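Local coordinates for protein XPF endonuclease (Aeropyrum pernix, PDB 2BGW) that probably acts as a magnesium-dependent, structure-specific DNA endonuclease in nucleotide excision repair, at residues 1-13 against 134-146. Residues are numbered along the deposited sequence; the frame is centred on the assembly and turned at random.
Sequences MLEDPGGRPRVYV and ARLSTREGGQRIV
A134 turns its methyl toward V11, CB lying 4.0 Å from V11 CG1; so small a side chain lets the last turn of its helix come close to the start of the strand. The next residue, R135, passes the ring of P9 with its aliphatic part, CD 4.3 Å from P9 CG, while NE forms a salt bridge with E131. R139 brings its guanidinium edge toward L2 O, with L136 CD2 over one face. At E140 the two segments run antiparallel and form a single bridge: D4 N gives E140 O a fairly straight bond of 2.7 Å (159°), whereas a return bond from E140 N to D4 O is less certain, that oxygen being crowded in the model. G141, lacking a side chain, lets L2 CA approach its own CA to 3.6 Å, and G142 makes room for the E3 methylenes. At the end of the type II turn from G142 to I145, I145 spreads its branches: CG2 meets L2 CD2, and CD1, carried out by an extended chi2 (172°), reaches M1 CG. The contact thus ties the N-terminal arm to the linker after helix 123-137. The arm leads into strand 10-14, between strands 32-36 and 43-46; A107 and D112 of the second subunit pack on L136 and R139.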
loop_
_atom_site.group_PDB
_atom_site.type_symbol
_atom_site.label_atom_id
_atom_site.label_comp_id
_atom_site.label_asym_id
_atom_site.label_seq_id
_atom_site.Cartn_x
_atom_site.Cartn_y
_atom_site.Cartn_z
ATOM N N MET A 1 18.521 3.941 8.813
ATOM C CA MET A 1 19.285 3.084 9.761
ATOM C C MET A 1 19.666 1.669 9.286
ATOM O O MET A 1 20.741 1.191 9.639
ATOM C CB MET A 1 18.569 3.006 11.114
ATOM C CG MET A 1 19.566 2.931 12.273
ATOM S SD MET A 1 19.032 3.766 13.790
ATOM C CE MET A 1 20.450 3.433 14.931
ATOM N N LEU A 2 18.807 0.979 8.532
ATOM C CA LEU A 2 19.156 -0.354 8.007
ATOM C C LEU A 2 20.397 -0.194 7.154
ATOM O O LEU A 2 20.415 0.687 6.323
ATOM C CB LEU A 2 18.037 -0.942 7.150
ATOM C CG LEU A 2 16.684 -1.341 7.754
ATOM C CD1 LEU A 2 15.702 -1.528 6.635
ATOM C CD2 LEU A 2 16.754 -2.630 8.524
ATOM N N GLU A 3 21.420 -1.029 7.341
ATOM C CA GLU A 3 22.726 -0.811 6.689
ATOM C C GLU A 3 23.078 -1.529 5.389
ATOM O O GLU A 3 23.469 -0.888 4.417
ATOM C CB GLU A 3 23.850 -1.101 7.667
ATOM C CG GLU A 3 24.065 0.012 8.645
ATOM C CD GLU A 3 25.518 0.475 8.671
ATOM O OE1 GLU A 3 26.129 0.708 7.556
ATOM O OE2 GLU A 3 26.017 0.607 9.824
ATOM N N ASP A 4 22.985 -2.851 5.381
ATOM C CA ASP A 4 23.592 -3.638 4.343
ATOM C C ASP A 4 22.736 -3.735 3.089
ATOM O O ASP A 4 21.528 -3.916 3.178
ATOM C CB ASP A 4 23.863 -5.028 4.874
ATOM C CG ASP A 4 24.797 -5.022 6.056
ATOM O OD1 ASP A 4 25.220 -3.921 6.483
ATOM O OD2 ASP A 4 25.136 -6.125 6.546
ATOM N N PRO A 5 23.373 -3.627 1.912
ATOM C CA PRO A 5 22.709 -3.842 0.656
ATOM C C PRO A 5 22.195 -5.270 0.547
ATOM O O PRO A 5 22.885 -6.197 0.925
ATOM C CB PRO A 5 23.839 -3.619 -0.370
ATOM C CG PRO A 5 25.093 -3.749 0.364
ATOM C CD PRO A 5 24.796 -3.286 1.730
ATOM N N GLY A 6 21.008 -5.454 -0.005
ATOM C CA GLY A 6 20.431 -6.781 -0.147
ATOM C C GLY A 6 20.649 -7.463 -1.488
ATOM O O GLY A 6 21.513 -7.055 -2.262
ATOM N N GLY A 7 19.851 -8.505 -1.760
ATOM C CA GLY A 7 20.014 -9.334 -2.958
ATOM C C GLY A 7 19.772 -8.688 -4.316
ATOM O O GLY A 7 19.676 -7.478 -4.442
ATOM N N ARG A 8 19.692 -9.524 -5.346
ATOM C CA ARG A 8 19.403 -9.086 -6.709
ATOM C C ARG A 8 18.053 -8.393 -6.665
ATOM O O ARG A 8 17.080 -8.954 -6.169
ATOM C CB ARG A 8 19.397 -10.293 -7.669
ATOM C CG ARG A 8 18.459 -10.234 -8.901
ATOM C CD ARG A 8 18.809 -9.117 -9.928
ATOM N NE ARG A 8 18.379 -9.432 -11.291
ATOM C CZ ARG A 8 18.625 -10.593 -11.911
ATOM N NH1 ARG A 8 19.281 -11.575 -11.295
ATOM N NH2 ARG A 8 18.197 -10.796 -13.151
ATOM N N PRO A 9 18.004 -7.140 -7.123
ATOM C CA PRO A 9 16.762 -6.363 -7.201
ATOM C C PRO A 9 15.703 -7.079 -8.033
ATOM O O PRO A 9 15.949 -7.398 -9.213
ATOM C CB PRO A 9 17.218 -5.089 -7.901
ATOM C CG PRO A 9 18.639 -4.953 -7.436
ATOM C CD PRO A 9 19.164 -6.347 -7.554
ATOM N N ARG A 10 14.542 -7.293 -7.412
ATOM C CA ARG A 10 13.509 -8.200 -7.905
ATOM C C ARG A 10 12.135 -7.665 -7.520
ATOM O O ARG A 10 11.913 -7.300 -6.366
ATOM C CB ARG A 10 13.678 -9.552 -7.207
ATOM C CG ARG A 10 13.607 -10.798 -8.077
ATOM C CD ARG A 10 13.898 -12.024 -7.233
ATOM N N VAL A 11 11.209 -7.617 -8.475
ATOM C CA VAL A 11 9.832 -7.239 -8.188
ATOM C C VAL A 11 8.919 -8.007 -9.103
ATOM O O VAL A 11 9.331 -8.407 -10.184
ATOM C CB VAL A 11 9.562 -5.715 -8.362
ATOM C CG1 VAL A 11 10.558 -4.880 -7.573
ATOM C CG2 VAL A 11 9.560 -5.294 -9.814
ATOM N N TYR A 12 7.679 -8.204 -8.666
ATOM C CA TYR A 12 6.637 -8.806 -9.488
ATOM C C TYR A 12 5.648 -7.772 -10.006
ATOM O O TYR A 12 5.144 -6.965 -9.229
ATOM C CB TYR A 12 5.857 -9.805 -8.655
ATOM C CG TYR A 12 6.565 -11.091 -8.396
ATOM C CD1 TYR A 12 7.394 -11.232 -7.286
ATOM C CD2 TYR A 12 6.399 -12.185 -9.250
ATOM C CE1 TYR A 12 8.053 -12.427 -7.025
ATOM C CE2 TYR A 12 7.058 -13.394 -9.008
ATOM C CZ TYR A 12 7.885 -13.506 -7.889
ATOM O OH TYR A 12 8.543 -14.685 -7.631
ATOM N N VAL A 13 5.354 -7.822 -11.307
ATOM C CA VAL A 13 4.330 -6.968 -11.921
ATOM C C VAL A 13 3.043 -7.707 -12.055
ATOM O O VAL A 13 3.029 -8.807 -12.608
ATOM C CB VAL A 13 4.545 -6.689 -13.423
ATOM C CG1 VAL A 13 4.256 -5.250 -13.717
ATOM C CG2 VAL A 13 5.879 -7.103 -13.900
ATOM N N ALA A 134 12.327 -0.854 -3.924
ATOM C CA ALA A 134 12.886 -2.191 -4.019
ATOM C C ALA A 134 14.227 -2.275 -3.334
ATOM O O ALA A 134 14.432 -3.167 -2.521
ATOM C CB ALA A 134 13.042 -2.617 -5.478
ATOM N N ARG A 135 15.133 -1.352 -3.648
ATOM C CA ARG A 135 16.457 -1.372 -3.068
ATOM C C ARG A 135 16.426 -1.028 -1.616
ATOM O O ARG A 135 16.990 -1.760 -0.794
ATOM C CB ARG A 135 17.359 -0.402 -3.770
ATOM C CG ARG A 135 17.568 -0.747 -5.186
ATOM C CD ARG A 135 18.941 -1.131 -5.389
ATOM N NE ARG A 135 19.501 -0.341 -6.468
ATOM C CZ ARG A 135 20.737 0.140 -6.458
ATOM N NH1 ARG A 135 21.520 -0.084 -5.414
ATOM N NH2 ARG A 135 21.183 0.841 -7.486
ATOM N N LEU A 136 15.765 0.065 -1.279
ATOM C CA LEU A 136 15.798 0.533 0.092
ATOM C C LEU A 136 15.260 -0.452 1.108
ATOM O O LEU A 136 15.672 -0.429 2.244
ATOM C CB LEU A 136 15.031 1.852 0.229
ATOM C CG LEU A 136 15.847 3.128 0.026
ATOM C CD1 LEU A 136 14.973 4.220 -0.575
ATOM C CD2 LEU A 136 16.510 3.586 1.328
ATOM N N SER A 137 14.313 -1.282 0.701
ATOM C CA SER A 137 13.474 -2.028 1.645
ATOM C C SER A 137 14.027 -3.404 1.844
ATOM O O SER A 137 13.702 -4.079 2.805
ATOM C CB SER A 137 12.055 -2.171 1.103
ATOM O OG SER A 137 12.081 -3.045 -0.018
ATOM N N THR A 138 14.784 -3.835 0.852
ATOM C CA THR A 138 15.764 -4.891 0.972
ATOM C C THR A 138 16.751 -4.200 1.921
ATOM O O THR A 138 16.324 -3.239 2.525
ATOM C CB THR A 138 16.203 -5.152 -0.412
ATOM O OG1 THR A 138 15.209 -5.992 -1.007
ATOM C CG2 THR A 138 17.501 -5.810 -0.420
ATOM N N ARG A 139 18.001 -4.575 2.124
ATOM C CA ARG A 139 18.770 -3.839 3.185
ATOM C C ARG A 139 18.453 -4.397 4.563
ATOM O O ARG A 139 17.316 -4.340 5.021
ATOM C CB ARG A 139 18.518 -2.322 3.254
ATOM C CG ARG A 139 18.992 -1.412 2.074
ATOM C CD ARG A 139 19.471 0.016 2.562
ATOM N NE ARG A 139 19.756 0.951 1.460
ATOM C CZ ARG A 139 19.892 2.285 1.573
ATOM N NH1 ARG A 139 19.805 2.874 2.748
ATOM N NH2 ARG A 139 20.120 3.040 0.507
ATOM N N GLU A 140 19.477 -4.951 5.209
ATOM C CA GLU A 140 19.370 -5.619 6.495
ATOM C C GLU A 140 20.347 -4.894 7.359
ATOM O O GLU A 140 21.415 -4.498 6.895
ATOM C CB GLU A 140 19.833 -7.039 6.398
ATOM C CG GLU A 140 19.999 -7.516 5.023
ATOM C CD GLU A 140 20.234 -8.978 5.010
ATOM O OE1 GLU A 140 21.382 -9.409 5.280
ATOM O OE2 GLU A 140 19.242 -9.686 4.746
ATOM N N GLY A 141 20.018 -4.746 8.626
ATOM C CA GLY A 141 20.364 -3.495 9.274
ATOM C C GLY A 141 21.564 -3.555 10.117
ATOM O O GLY A 141 22.037 -4.621 10.411
ATOM N N GLY A 142 22.026 -2.398 10.539
ATOM C CA GLY A 142 23.269 -2.315 11.251
ATOM C C GLY A 142 23.099 -2.216 12.735
ATOM O O GLY A 142 22.637 -3.161 13.352
ATOM N N GLN A 143 23.476 -1.057 13.289
ATOM C CA GLN A 143 23.587 -0.831 14.731
ATOM C C GLN A 143 22.338 -1.248 15.467
ATOM O O GLN A 143 21.303 -0.585 15.353
ATOM C CB GLN A 143 23.825 0.634 15.050
ATOM C CG GLN A 143 24.771 1.344 14.132
ATOM C CD GLN A 143 25.395 2.577 14.779
ATOM O OE1 GLN A 143 25.134 2.899 15.934
ATOM N NE2 GLN A 143 26.233 3.270 14.030
ATOM N N ARG A 144 22.452 -2.359 16.206
ATOM C CA ARG A 144 21.397 -2.890 17.077
ATOM C C ARG A 144 20.152 -3.366 16.324
ATOM O O ARG A 144 19.058 -3.386 16.887
ATOM C CB ARG A 144 21.023 -1.882 18.166
ATOM C CG ARG A 144 22.131 -1.596 19.183
ATOM C CD ARG A 144 21.562 -0.760 20.350
ATOM N NE ARG A 144 22.597 -0.220 21.240
ATOM C CZ ARG A 144 22.846 -0.669 22.478
ATOM N NH1 ARG A 144 22.129 -1.675 23.000
ATOM N NH2 ARG A 144 23.812 -0.104 23.207
ATOM N N ILE A 145 20.335 -3.764 15.067
ATOM C CA ILE A 145 19.231 -4.191 14.210
ATOM C C ILE A 145 19.439 -5.651 13.848
ATOM O O ILE A 145 20.437 -6.014 13.219
ATOM C CB ILE A 145 19.108 -3.310 12.918
ATOM C CG1 ILE A 145 18.728 -1.877 13.288
ATOM C CG2 ILE A 145 18.124 -3.910 11.906
ATOM C CD1 ILE A 145 18.786 -0.930 12.137
ATOM N N VAL A 146 18.510 -6.497 14.269
ATOM C CA VAL A 146 18.650 -7.929 14.067
ATOM C C VAL A 146 18.381 -8.126 12.616
ATOM O O VAL A 146 17.708 -7.303 12.046
ATOM C CB VAL A 146 17.622 -8.703 14.902
ATOM C CG1 VAL A 146 17.592 -10.189 14.503
ATOM C CG2 VAL A 146 17.910 -8.511 16.361
HETATM O O HOH W 1 23.845 -8.063 5.776
#